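Local coordinates for quinonprotein alcohol dehydrogenase-like protein (Bacteroides thetaiotaomicron VPI-5482, PDB 4R5O) that is of unknown function but binds calcium and joins an immunoglobulin-like beta-sandwich to a seven-bladed beta-propeller, at residues Ile146-Gly151 with Val170-Leu175; Gly347-Tyr352 with Gly384-Thr389; Leu270-Lys275 with Val301-Asp306; Phe104-Asp109 with Ala122-Tyr127. All blocks are in the same frame, centred on the assembly; numbering follows the deposited sequence. Where two conformers were deposited one is given.

Interaction 1: Ile146-Gly151 with Val170-Leu175; sequences IIHSNG and VDAKTL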
loop_
_atom_site.group_PDB
_atom_site.type_symbol
_atom_site.label_atom_id
_atom_site.label_comp_id
_atom_site.label_asym_id
_atom_site.label_seq_id
_atom_site.Cartn_x
_atom_site.Cartn_y
_atom_site.Cartn_z
ATOM N N ILE A 146 5.411 3.327 0.150
ATOM C CA ILE A 146 5.330 1.933 0.630
ATOM C C ILE A 146 6.249 1.007 -0.156
ATOM O O ILE A 146 6.276 1.044 -1.394
ATOM C CB ILE A 146 3.864 1.395 0.539
ATOM C CG1 ILE A 146 2.876 2.333 1.266
ATOM C CG2 ILE A 146 3.755 -0.064 1.009
ATOM C CD1 ILE A 146 1.458 2.017 1.197
ATOM N N ILE A 147 6.931 0.119 0.573
ATOM C CA ILE A 147 7.779 -0.925 0.006
ATOM C C ILE A 147 7.291 -2.261 0.552
ATOM O O ILE A 147 7.164 -2.450 1.761
ATOM C CB ILE A 147 9.288 -0.701 0.244
ATOM C CG1 ILE A 147 9.756 0.503 -0.613
ATOM C CG2 ILE A 147 10.100 -1.999 -0.112
ATOM C CD1 ILE A 147 10.969 0.967 -0.329
ATOM N N HIS A 148 6.943 -3.147 -0.371
ATOM C CA HIS A 148 6.516 -4.486 -0.086
ATOM C C HIS A 148 7.780 -5.360 -0.051
ATOM O O HIS A 148 8.416 -5.606 -1.086
ATOM C CB HIS A 148 5.465 -4.938 -1.118
ATOM C CG HIS A 148 4.922 -6.319 -0.890
ATOM N ND1 HIS A 148 4.207 -6.971 -1.875
ATOM C CD2 HIS A 148 5.032 -7.140 0.185
ATOM C CE1 HIS A 148 3.901 -8.155 -1.369
ATOM N NE2 HIS A 148 4.364 -8.296 -0.131
ATOM N N SER A 149 8.184 -5.757 1.173
ATOM C CA SER A 149 9.371 -6.582 1.398
ATOM C C SER A 149 9.178 -7.449 2.648
ATOM O O SER A 149 8.460 -7.032 3.555
ATOM C CB SER A 149 10.599 -5.691 1.529
ATOM O OG SER A 149 11.805 -6.428 1.437
ATOM N N ASN A 150 9.797 -8.647 2.694
ATOM C CA ASN A 150 9.780 -9.584 3.835
ATOM C C ASN A 150 8.316 -9.960 4.254
ATOM O O ASN A 150 8.053 -10.222 5.438
ATOM C CB ASN A 150 10.539 -8.957 5.053
ATOM C CG ASN A 150 11.853 -8.240 4.775
ATOM O OD1 ASN A 150 12.119 -7.166 5.343
ATOM N ND2 ASN A 150 12.695 -8.785 3.894
ATOM N N GLY A 151 7.391 -9.968 3.286
ATOM C CA GLY A 151 5.977 -10.233 3.535
ATOM C C GLY A 151 5.268 -9.129 4.305
ATOM O O GLY A 151 4.207 -9.382 4.893
ATOM N N VAL A 170 2.747 -3.055 8.273
ATOM C CA VAL A 170 1.445 -3.664 7.984
ATOM C C VAL A 170 1.719 -5.018 7.355
ATOM O O VAL A 170 2.545 -5.091 6.452
ATOM C CB VAL A 170 0.580 -2.730 7.071
ATOM C CG1 VAL A 170 -0.736 -3.391 6.658
ATOM C CG2 VAL A 170 0.324 -1.372 7.734
ATOM N N ASP A 171 1.079 -6.096 7.853
ATOM C CA ASP A 171 1.241 -7.413 7.251
ATOM C C ASP A 171 0.674 -7.384 5.800
ATOM O O ASP A 171 -0.436 -6.883 5.583
ATOM C CB ASP A 171 0.573 -8.499 8.101
ATOM C CG ASP A 171 0.780 -9.887 7.538
ATOM O OD1 ASP A 171 1.954 -10.288 7.356
ATOM O OD2 ASP A 171 -0.221 -10.565 7.269
ATOM N N ALA A 172 1.462 -7.860 4.812
ATOM C CA ALA A 172 1.063 -7.769 3.401
ATOM C C ALA A 172 -0.080 -8.715 3.045
ATOM O O ALA A 172 -0.920 -8.313 2.257
ATOM C CB ALA A 172 2.239 -8.053 2.498
ATOM N N LYS A 173 -0.141 -9.926 3.616
ATOM C CA LYS A 173 -1.181 -10.903 3.301
ATOM C C LYS A 173 -2.538 -10.535 3.944
ATOM O O LYS A 173 -3.582 -10.640 3.283
ATOM C CB LYS A 173 -0.764 -12.325 3.764
ATOM C CG LYS A 173 -1.698 -13.420 3.226
ATOM C CD LYS A 173 -1.300 -14.850 3.606
ATOM C CE LYS A 173 -2.088 -15.908 2.845
ATOM N NZ LYS A 173 -1.893 -15.827 1.352
ATOM N N THR A 174 -2.523 -10.134 5.223
ATOM C CA THR A 174 -3.743 -9.882 5.983
ATOM C C THR A 174 -4.141 -8.422 6.063
ATOM O O THR A 174 -5.326 -8.157 6.284
ATOM C CB THR A 174 -3.573 -10.385 7.405
ATOM O OG1 THR A 174 -2.427 -9.746 7.975
ATOM C CG2 THR A 174 -3.436 -11.900 7.474
ATOM N N LEU A 175 -3.182 -7.483 5.950
ATOM C CA LEU A 175 -3.387 -6.019 6.046
ATOM C C LEU A 175 -3.512 -5.623 7.536
ATOM O O LEU A 175 -3.923 -4.513 7.869
ATOM C CB LEU A 175 -4.615 -5.554 5.221
ATOM C CG LEU A 175 -4.539 -4.201 4.567
ATOM C CD1 LEU A 175 -3.329 -4.114 3.575
ATOM C CD2 LEU A 175 -5.795 -3.911 3.848
HETATM O O HOH W 1 2.539 -11.553 5.088
#
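Gly151, in the tight turn of a beta hairpin, meets Ala172 at the end of another strand of the same propeller blade. The Ala172 N-H bonds to Gly151 O over 3.1 Å. This bond is fairly straight, 162° at the hydrogen, but the donor sits above the carbonyl plane, 36° out of it. A water donates to the same oxygen at 2.7 Å from Gly151 O, and also to Asp171 OD1 at 2.7 Å. It bridges two acceptors that cannot bond to each other. The ring of His148 also reaches Ala172, with NE2 3.4 Å from Ala172 CB. His148 CG lies anti to the backbone N (chi1 -179°), which carries the imidazole out to that methyl; it meets the methyl obliquely. The same ring stands edge-to-face with Phe153. The blade is a four-stranded antiparallel sheet, and strand 152-158 runs between strands 143-149 and 167-171. Asn150 and Gly151 both have positive phi, as in a type I' turn. Beyond strand 167-171 the chain bends at once, and Asp171 shapes the bend as an Asx motif. Thr174 N donates to Asp171 OD2 at 3.1 Å, from above the carboxylate plane; the Thr174 hydroxyl lies very close to the same oxygen, though its short spacing is doubtful at this resolution. Replacing Asp171 by an alanine would probably leave the Thr174 amide without this acceptor and take from the water one of its two. Leu175 N closes the bend on Asp171 O at 2.8 Å.

Interaction 2: Gly347-Tyr352 with Gly384-Thr389; sequences GAIYKY and GELYVT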
loop_
_atom_site.group_PDB
_atom_site.type_symbol
_atom_site.label_atom_id
_atom_site.label_comp_id
_atom_site.label_asym_id
_atom_site.label_seq_id
_atom_site.Cartn_x
_atom_site.Cartn_y
_atom_site.Cartn_z
ATOM N N GLY A 347 1.523 10.538 -22.023
ATOM C CA GLY A 347 0.642 9.553 -21.405
ATOM C C GLY A 347 0.549 8.255 -22.178
ATOM O O GLY A 347 -0.407 7.499 -22.005
ATOM N N ALA A 348 1.538 8.000 -23.056
ATOM C CA ALA A 348 1.668 6.768 -23.841
ATOM C C ALA A 348 2.570 5.783 -23.091
ATOM O O ALA A 348 3.413 6.200 -22.293
ATOM C CB ALA A 348 2.218 7.056 -25.240
ATOM N N ILE A 349 2.375 4.488 -23.321
ATOM C CA ILE A 349 3.170 3.457 -22.685
ATOM C C ILE A 349 3.939 2.791 -23.778
ATOM O O ILE A 349 3.398 2.495 -24.844
ATOM C CB ILE A 349 2.284 2.484 -21.845
ATOM C CG1 ILE A 349 1.714 3.249 -20.622
ATOM C CG2 ILE A 349 3.050 1.227 -21.367
ATOM C CD1 ILE A 349 0.490 2.729 -20.116
ATOM N N TYR A 350 5.233 2.644 -23.530
ATOM C CA TYR A 350 6.179 1.959 -24.378
ATOM C C TYR A 350 6.568 0.651 -23.723
ATOM O O TYR A 350 6.745 0.602 -22.506
ATOM C CB TYR A 350 7.394 2.848 -24.639
ATOM C CG TYR A 350 7.109 4.002 -25.574
ATOM C CD1 TYR A 350 6.543 5.185 -25.102
ATOM C CD2 TYR A 350 7.417 3.920 -26.927
ATOM C CE1 TYR A 350 6.261 6.243 -25.961
ATOM C CE2 TYR A 350 7.152 4.980 -27.795
ATOM C CZ TYR A 350 6.574 6.142 -27.305
ATOM O OH TYR A 350 6.322 7.211 -28.139
ATOM N N LYS A 351 6.620 -0.419 -24.519
ATOM C CA LYS A 351 7.059 -1.749 -24.083
ATOM C C LYS A 351 8.454 -1.960 -24.631
ATOM O O LYS A 351 8.603 -2.271 -25.817
ATOM C CB LYS A 351 6.081 -2.857 -24.517
ATOM C CG LYS A 351 6.536 -4.242 -24.105
ATOM C CD LYS A 351 5.523 -5.355 -24.368
ATOM C CE LYS A 351 5.392 -5.811 -25.791
ATOM N NZ LYS A 351 4.402 -6.914 -25.889
ATOM N N TYR A 352 9.480 -1.684 -23.798
ATOM C CA TYR A 352 10.870 -1.840 -24.194
ATOM C C TYR A 352 11.290 -3.274 -24.024
ATOM O O TYR A 352 11.180 -3.845 -22.947
ATOM C CB TYR A 352 11.811 -0.905 -23.412
ATOM C CG TYR A 352 13.286 -1.114 -23.711
ATOM C CD1 TYR A 352 13.800 -0.905 -24.993
ATOM C CD2 TYR A 352 14.181 -1.455 -22.701
ATOM C CE1 TYR A 352 15.156 -1.087 -25.275
ATOM C CE2 TYR A 352 15.543 -1.628 -22.968
ATOM C CZ TYR A 352 16.024 -1.438 -24.258
ATOM O OH TYR A 352 17.360 -1.587 -24.542
ATOM N N GLY A 384 0.790 -11.158 -16.342
ATOM C CA GLY A 384 1.407 -10.211 -17.270
ATOM C C GLY A 384 0.593 -8.937 -17.446
ATOM O O GLY A 384 0.920 -8.103 -18.290
ATOM N N GLU A 385 -0.483 -8.785 -16.660
ATOM C CA GLU A 385 -1.391 -7.640 -16.670
ATOM C C GLU A 385 -0.689 -6.368 -16.180
ATOM O O GLU A 385 -0.023 -6.393 -15.146
ATOM C CB GLU A 385 -2.631 -7.916 -15.796
ATOM C CG GLU A 385 -3.609 -8.967 -16.309
ATOM C CD GLU A 385 -4.642 -9.388 -15.280
ATOM O OE1 GLU A 385 -4.261 -9.783 -14.152
ATOM O OE2 GLU A 385 -5.843 -9.349 -15.615
ATOM N N LEU A 386 -0.856 -5.261 -16.925
ATOM C CA LEU A 386 -0.298 -3.937 -16.623
ATOM C C LEU A 386 -1.384 -3.050 -16.022
ATOM O O LEU A 386 -2.464 -2.933 -16.595
ATOM C CB LEU A 386 0.289 -3.307 -17.906
ATOM C CG LEU A 386 1.002 -1.944 -17.809
ATOM C CD1 LEU A 386 2.396 -2.078 -17.192
ATOM C CD2 LEU A 386 1.167 -1.357 -19.167
ATOM N N TYR A 387 -1.100 -2.450 -14.872
ATOM C CA TYR A 387 -2.004 -1.553 -14.181
ATOM C C TYR A 387 -1.522 -0.138 -14.358
ATOM O O TYR A 387 -0.480 0.237 -13.829
ATOM C CB TYR A 387 -2.126 -1.899 -12.692
ATOM C CG TYR A 387 -2.325 -3.358 -12.372
ATOM C CD1 TYR A 387 -3.494 -4.010 -12.718
ATOM C CD2 TYR A 387 -1.411 -4.049 -11.597
ATOM C CE1 TYR A 387 -3.698 -5.351 -12.407
ATOM C CE2 TYR A 387 -1.609 -5.385 -11.265
ATOM C CZ TYR A 387 -2.766 -6.030 -11.657
ATOM O OH TYR A 387 -3.017 -7.335 -11.316
ATOM N N VAL A 388 -2.295 0.649 -15.080
ATOM C CA VAL A 388 -2.032 2.036 -15.404
ATOM C C VAL A 388 -3.026 2.943 -14.686
ATOM O O VAL A 388 -4.230 2.698 -14.746
ATOM C CB VAL A 388 -2.118 2.220 -16.928
ATOM C CG1 VAL A 388 -1.710 3.617 -17.323
ATOM C CG2 VAL A 388 -1.252 1.200 -17.659
ATOM N N THR A 389 -2.522 4.005 -14.018
ATOM C CA THR A 389 -3.324 5.018 -13.321
ATOM C C THR A 389 -3.429 6.258 -14.209
ATOM O O THR A 389 -2.423 6.883 -14.526
ATOM C CB THR A 389 -2.735 5.340 -11.954
ATOM O OG1 THR A 389 -2.621 4.136 -11.192
ATOM C CG2 THR A 389 -3.525 6.373 -11.197
#
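Strands 349-353 and 386-392 face each other without backbone bonding, and the alpha carbons nearest across the gap, Ile349 CA and Val388 CA, are 9.1 Å apart. They belong to two consecutive sheets of the beta-propeller, so the contact is blade-to-blade packing. Ile349 supplies one side of it, Leu386 and Val388 the other. All three are buried, and all three point their CB toward the opposite strand. Ile349 forks between its two partners. Its CG1 is anti to the carbonyl carbon (chi1 -68°), and CD1 continues from it to the methyls of Val388. The shorter branch, CG2, is anti to the backbone N and turns to Leu386 instead. There the two side chains meet tip to tip, with Ile349 CG2 3.9 Å from Leu386 CD2. Ile373, on the neighbouring strand 371-379, touches both Ile349 and Val388 and extends the apolar layer. Leu386 also touches Tyr341 of the first blade. The Val388 side chain is about 10 Å from that of Thr412, a known calcium ligand whose ion is not bound here. The longer Ile349 branch ends against both Val388 methyls, CD1 lying 3.4 Å from Val388 CG2 and 3.7 Å from Val388 CG1.

Interaction 3: Leu270-Lys275 with Val301-Asp306; sequences LDIIQK and VKIKND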
loop_
_atom_site.group_PDB
_atom_site.type_symbol
_atom_site.label_atom_id
_atom_site.label_comp_id
_atom_site.label_asym_id
_atom_site.label_seq_id
_atom_site.Cartn_x
_atom_site.Cartn_y
_atom_site.Cartn_z
ATOM N N LEU A 270 27.457 7.716 -10.535
ATOM C CA LEU A 270 27.423 6.986 -11.800
ATOM C C LEU A 270 27.175 7.995 -12.889
ATOM O O LEU A 270 26.546 9.011 -12.614
ATOM C CB LEU A 270 26.365 5.847 -11.816
ATOM C CG LEU A 270 26.635 4.600 -10.969
ATOM C CD1 LEU A 270 25.452 3.657 -11.036
ATOM C CD2 LEU A 270 27.896 3.870 -11.425
ATOM N N ASP A 271 27.675 7.758 -14.112
ATOM C CA ASP A 271 27.477 8.693 -15.220
ATOM C C ASP A 271 26.047 8.514 -15.764
ATOM O O ASP A 271 25.848 7.941 -16.834
ATOM C CB ASP A 271 28.554 8.495 -16.314
ATOM C CG ASP A 271 28.572 9.520 -17.446
ATOM O OD1 ASP A 271 28.005 10.642 -17.266
ATOM O OD2 ASP A 271 29.193 9.229 -18.494
ATOM N N ILE A 272 25.044 8.966 -14.974
ATOM C CA ILE A 272 23.611 8.928 -15.273
ATOM C C ILE A 272 23.030 10.250 -14.796
ATOM O O ILE A 272 22.752 10.401 -13.604
ATOM C CB ILE A 272 22.848 7.697 -14.679
ATOM C CG1 ILE A 272 23.544 6.352 -14.976
ATOM C CG2 ILE A 272 21.347 7.683 -15.150
ATOM C CD1 ILE A 272 23.122 5.201 -14.118
ATOM N N ILE A 273 22.890 11.223 -15.726
ATOM C CA ILE A 273 22.322 12.544 -15.447
ATOM C C ILE A 273 20.819 12.412 -15.315
ATOM O O ILE A 273 20.156 11.932 -16.226
ATOM C CB ILE A 273 22.689 13.629 -16.523
ATOM C CG1 ILE A 273 24.179 13.607 -17.030
ATOM C CG2 ILE A 273 22.137 15.032 -16.181
ATOM C CD1 ILE A 273 25.199 13.811 -16.062
ATOM N N GLN A 274 20.279 12.870 -14.196
ATOM C CA GLN A 274 18.846 12.863 -13.950
ATOM C C GLN A 274 18.392 14.280 -13.607
ATOM O O GLN A 274 19.071 15.002 -12.866
ATOM C CB GLN A 274 18.486 11.866 -12.848
ATOM C CG GLN A 274 18.770 10.413 -13.257
ATOM C CD GLN A 274 18.438 9.407 -12.196
ATOM O OE1 GLN A 274 18.535 9.674 -10.984
ATOM N NE2 GLN A 274 18.151 8.188 -12.637
ATOM N N LYS A 275 17.286 14.703 -14.227
ATOM C CA LYS A 275 16.706 16.032 -14.031
ATOM C C LYS A 275 15.244 15.899 -13.593
ATOM O O LYS A 275 14.472 16.850 -13.704
ATOM C CB LYS A 275 16.823 16.874 -15.316
ATOM C CG LYS A 275 18.249 17.139 -15.794
ATOM C CD LYS A 275 18.252 18.004 -17.040
ATOM C CE LYS A 275 19.647 18.304 -17.523
ATOM N NZ LYS A 275 19.631 19.142 -18.750
ATOM N N VAL A 301 19.105 3.260 -19.345
ATOM C CA VAL A 301 20.437 2.891 -18.889
ATOM C C VAL A 301 20.407 1.521 -18.199
ATOM O O VAL A 301 19.693 1.327 -17.240
ATOM C CB VAL A 301 21.040 3.971 -17.953
ATOM C CG1 VAL A 301 22.418 3.558 -17.445
ATOM C CG2 VAL A 301 21.125 5.318 -18.663
ATOM N N LYS A 302 21.226 0.600 -18.686
ATOM C CA LYS A 302 21.477 -0.720 -18.118
ATOM C C LYS A 302 22.632 -0.593 -17.156
ATOM O O LYS A 302 23.670 -0.072 -17.548
ATOM C CB LYS A 302 21.761 -1.716 -19.248
ATOM C CG LYS A 302 22.159 -3.128 -18.883
ATOM C CD LYS A 302 22.482 -3.809 -20.196
ATOM C CE LYS A 302 22.768 -5.276 -20.175
ATOM N NZ LYS A 302 23.015 -5.805 -21.537
ATOM N N ILE A 303 22.438 -1.004 -15.891
ATOM C CA ILE A 303 23.499 -0.931 -14.887
ATOM C C ILE A 303 23.915 -2.364 -14.649
ATOM O O ILE A 303 23.130 -3.146 -14.100
ATOM C CB ILE A 303 23.100 -0.166 -13.584
ATOM C CG1 ILE A 303 22.356 1.180 -13.901
ATOM C CG2 ILE A 303 24.332 0.037 -12.676
ATOM C CD1 ILE A 303 21.648 1.955 -12.670
ATOM N N LYS A 304 25.111 -2.741 -15.127
ATOM C CA LYS A 304 25.519 -4.126 -14.970
ATOM C C LYS A 304 26.075 -4.326 -13.533
ATOM O O LYS A 304 26.247 -3.348 -12.794
ATOM C CB LYS A 304 26.528 -4.517 -16.056
ATOM C CG LYS A 304 26.039 -4.328 -17.502
ATOM C CD LYS A 304 27.153 -4.709 -18.472
ATOM C CE LYS A 304 26.830 -4.519 -19.928
ATOM N NZ LYS A 304 27.955 -4.969 -20.787
ATOM N N ASN A 305 26.297 -5.601 -13.137
ATOM C CA ASN A 305 26.827 -6.029 -11.835
ATOM C C ASN A 305 28.130 -5.295 -11.457
ATOM O O ASN A 305 28.368 -5.040 -10.273
ATOM C CB ASN A 305 27.099 -7.555 -11.835
ATOM C CG ASN A 305 25.891 -8.469 -12.072
ATOM O OD1 ASN A 305 24.742 -8.035 -12.326
ATOM N ND2 ASN A 305 26.144 -9.783 -11.995
ATOM N N ASP A 306 28.965 -4.971 -12.441
ATOM C CA ASP A 306 30.240 -4.308 -12.163
ATOM C C ASP A 306 30.075 -2.769 -12.233
ATOM O O ASP A 306 31.061 -2.029 -12.164
ATOM C CB ASP A 306 31.332 -4.802 -13.135
ATOM C CG ASP A 306 31.096 -4.551 -14.621
ATOM O OD1 ASP A 306 29.987 -4.052 -14.986
ATOM O OD2 ASP A 306 32.024 -4.826 -15.420
#
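Ile272 packs on Val301 and Ile303 where two neighbouring blades of the beta-propeller come together. Strand 272-274 pairs with strand 246-252 of one blade, while strand 297-303 belongs to the next. The CB of Ile272 points toward the second blade. From there CG1 leaves anti to the carbonyl carbon (chi1 -49°) and lies 3.9 Å from Val301 CG1. One bond further, CD1 reaches the same methyl, 3.8 Å from Val301 CG1, so the two side chains meet tip to tip. This terminal carbon also touches the second partner, with Ile272 CD1 3.8 Å from Ile303 CD1. Here the side chains cross obliquely. Ile272 CD1 therefore touches both a valine and an isoleucine two residues apart on one strand. Leu309 touches both Ile272 and Val301, and Val248 touches Ile272 from its own sheet. Just before Ile272 the chain turns a corner at Asp271, the centre of an inverse gamma turn, with a weak bond from Ile272 N to Leu270 O. That corner still leaves the CB of Leu270 directed at the second blade. Leu270 and Ile303 pack at a slant, with Leu270 CD1 4.1 Å from Ile303 CG2.

Interaction 4: Phe104-Asp109 with Ala122-Tyr127; sequences FFYVAD and AYQDCY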
loop_
_atom_site.group_PDB
_atom_site.type_symbol
_atom_site.label_atom_id
_atom_site.label_comp_id
_atom_site.label_asym_id
_atom_site.label_seq_id
_atom_site.Cartn_x
_atom_site.Cartn_y
_atom_site.Cartn_z
ATOM N N PHE A 104 -5.759 -6.940 -6.293
ATOM C CA PHE A 104 -4.646 -6.086 -5.814
ATOM C C PHE A 104 -5.119 -4.998 -4.857
ATOM O O PHE A 104 -6.271 -4.555 -4.957
ATOM C CB PHE A 104 -3.909 -5.409 -6.996
ATOM C CG PHE A 104 -4.809 -4.571 -7.880
ATOM C CD1 PHE A 104 -5.103 -3.253 -7.553
ATOM C CD2 PHE A 104 -5.344 -5.096 -9.052
ATOM C CE1 PHE A 104 -5.943 -2.486 -8.366
ATOM C CE2 PHE A 104 -6.184 -4.333 -9.860
ATOM C CZ PHE A 104 -6.463 -3.027 -9.523
ATOM N N PHE A 105 -4.212 -4.533 -3.971
ATOM C CA PHE A 105 -4.485 -3.384 -3.095
ATOM C C PHE A 105 -4.179 -2.122 -3.866
ATOM O O PHE A 105 -3.420 -2.168 -4.829
ATOM C CB PHE A 105 -3.698 -3.426 -1.763
ATOM C CG PHE A 105 -3.847 -4.653 -0.873
ATOM C CD1 PHE A 105 -4.959 -4.806 -0.046
ATOM C CD2 PHE A 105 -2.843 -5.615 -0.816
ATOM C CE1 PHE A 105 -5.078 -5.918 0.787
ATOM C CE2 PHE A 105 -2.953 -6.722 0.028
ATOM C CZ PHE A 105 -4.064 -6.865 0.820
ATOM N N TYR A 106 -4.809 -1.026 -3.532
ATOM C CA TYR A 106 -4.491 0.240 -4.172
ATOM C C TYR A 106 -4.624 1.294 -3.098
ATOM O O TYR A 106 -5.585 1.285 -2.323
ATOM C CB TYR A 106 -5.325 0.544 -5.448
ATOM C CG TYR A 106 -6.825 0.704 -5.273
ATOM C CD1 TYR A 106 -7.674 -0.396 -5.342
ATOM C CD2 TYR A 106 -7.402 1.967 -5.148
ATOM C CE1 TYR A 106 -9.055 -0.253 -5.206
ATOM C CE2 TYR A 106 -8.779 2.122 -5.008
ATOM C CZ TYR A 106 -9.602 1.008 -5.046
ATOM O OH TYR A 106 -10.954 1.137 -4.901
ATOM N N VAL A 107 -3.591 2.120 -2.979
ATOM C CA VAL A 107 -3.506 3.185 -1.992
ATOM C C VAL A 107 -4.150 4.422 -2.621
ATOM O O VAL A 107 -3.644 4.952 -3.601
ATOM C CB VAL A 107 -2.032 3.402 -1.537
ATOM C CG1 VAL A 107 -1.926 4.522 -0.494
ATOM C CG2 VAL A 107 -1.441 2.105 -1.003
ATOM N N ALA A 108 -5.310 4.808 -2.109
ATOM C CA ALA A 108 -6.120 5.951 -2.536
ATOM C C ALA A 108 -6.923 6.448 -1.354
ATOM O O ALA A 108 -7.322 5.644 -0.517
ATOM C CB ALA A 108 -7.032 5.568 -3.703
ATOM N N ASP A 109 -7.086 7.771 -1.247
ATOM C CA ASP A 109 -7.741 8.531 -0.174
ATOM C C ASP A 109 -7.128 8.130 1.180
ATOM O O ASP A 109 -7.837 7.933 2.162
ATOM C CB ASP A 109 -9.290 8.381 -0.163
ATOM C CG ASP A 109 -10.068 9.537 0.502
ATOM O OD1 ASP A 109 -9.515 10.671 0.599
ATOM O OD2 ASP A 109 -11.245 9.338 0.835
ATOM N N ALA A 122 -14.564 -3.450 -5.946
ATOM C CA ALA A 122 -13.683 -2.636 -5.134
ATOM C C ALA A 122 -14.173 -2.559 -3.711
ATOM O O ALA A 122 -15.365 -2.382 -3.489
ATOM C CB ALA A 122 -13.586 -1.246 -5.718
ATOM N N TYR A 123 -13.269 -2.696 -2.747
ATOM C CA TYR A 123 -13.564 -2.582 -1.319
ATOM C C TYR A 123 -12.759 -1.413 -0.792
ATOM O O TYR A 123 -11.531 -1.447 -0.833
ATOM C CB TYR A 123 -13.272 -3.893 -0.568
ATOM C CG TYR A 123 -13.977 -5.102 -1.137
ATOM C CD1 TYR A 123 -15.279 -5.414 -0.762
ATOM C CD2 TYR A 123 -13.336 -5.944 -2.039
ATOM C CE1 TYR A 123 -15.935 -6.519 -1.292
ATOM C CE2 TYR A 123 -13.988 -7.045 -2.586
ATOM C CZ TYR A 123 -15.286 -7.333 -2.205
ATOM O OH TYR A 123 -15.937 -8.418 -2.739
ATOM N N GLN A 124 -13.439 -0.336 -0.413
ATOM C CA GLN A 124 -12.763 0.867 0.038
ATOM C C GLN A 124 -12.431 0.802 1.514
ATOM O O GLN A 124 -13.260 0.382 2.315
ATOM C CB GLN A 124 -13.613 2.115 -0.240
ATOM C CG GLN A 124 -13.751 2.448 -1.728
ATOM C CD GLN A 124 -14.495 3.738 -1.959
ATOM O OE1 GLN A 124 -15.097 4.333 -1.052
ATOM N NE2 GLN A 124 -14.469 4.212 -3.192
ATOM N N ASP A 125 -11.204 1.228 1.860
ATOM C CA ASP A 125 -10.663 1.372 3.210
ATOM C C ASP A 125 -10.748 0.038 3.979
ATOM O O ASP A 125 -11.337 -0.054 5.045
ATOM C CB ASP A 125 -11.412 2.499 3.958
ATOM C CG ASP A 125 -10.789 2.970 5.252
ATOM O OD1 ASP A 125 -9.615 2.618 5.510
ATOM O OD2 ASP A 125 -11.454 3.742 5.985
ATOM N N CYS A 126 -10.085 -0.967 3.445
ATOM C CA CYS A 126 -9.958 -2.281 4.041
ATOM C C CYS A 126 -9.047 -2.208 5.269
ATOM O O CYS A 126 -9.047 -3.106 6.114
ATOM C CB CYS A 126 -9.418 -3.263 3.004
ATOM S SG CYS A 126 -10.558 -3.591 1.631
ATOM N N TYR A 127 -8.233 -1.152 5.353
ATOM C CA TYR A 127 -7.306 -1.007 6.467
ATOM C C TYR A 127 -8.095 -0.740 7.753
ATOM O O TYR A 127 -7.832 -1.387 8.757
ATOM C CB TYR A 127 -6.279 0.093 6.193
ATOM C CG TYR A 127 -5.302 0.248 7.331
ATOM C CD1 TYR A 127 -4.213 -0.619 7.469
ATOM C CD2 TYR A 127 -5.491 1.223 8.307
ATOM C CE1 TYR A 127 -3.336 -0.504 8.551
ATOM C CE2 TYR A 127 -4.629 1.339 9.389
ATOM C CZ TYR A 127 -3.545 0.492 9.498
ATOM O OH TYR A 127 -2.724 0.667 10.571
#
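Van der Waals contact carries this pairing, and Tyr106 makes all of it from its side. Its phenol oxygen reaches Ala122, with Tyr106 OH 3.6 Å from Ala122 CB. A looser approach follows at Gln124, where Tyr106 OH is 4.4 Å from Gln124 CG. The aromatic ring gets there because CG takes the crowded position between the backbone N and the carbonyl carbon (chi1 63°). The ring thus projects across the sheet, and its outer end arrives at strand 121-123. Both strands belong to one antiparallel propeller blade, with strand 111-116 between them. On its far side strand 103-108 pairs with strand 422-424 from the C-terminal end of the chain. The first and last parts of the propeller thus share a blade, the closure often called molecular velcro. Val413 and Cys415 of strand 409-416 touch Tyr106 as well. Hydrogen bonds join the two segments indirectly, through Asn113 of the middle strand: its ND2 bonds to Tyr106 O and Ala108 O, and its OD1 to Asp125 N. Asp125 is the N-cap of the short helix 126-129, and its OD1 also bonds to Thr111 OG1. The Ala122 side chain is about 7 Å from a bound calcium ion.

How the interactions relate
All four contacts lie in the propeller, and no active site is known. Interactions 1 and 4 touch directly, with centres 14 Å apart: Leu175 CD2 is 3.7 Å from Phe105 CE1, and Ile146 CD1 is 3.6 Å from Val107 CG2. Interaction 4 also touches interaction 2, where Tyr387 CE1 is 3.7 Å from Phe104 CE2. The closing blade of interaction 4 thus packs against interactions 1 and 2. Interaction 3 touches none of them; its closest neighbour is interaction 2, about 7 Å away between nearest atoms, whereas interaction 4 is about 23 Å away. Different calcium ions lie near interactions 4 and 3, the latter about 14 Å from the Leu270 side chain.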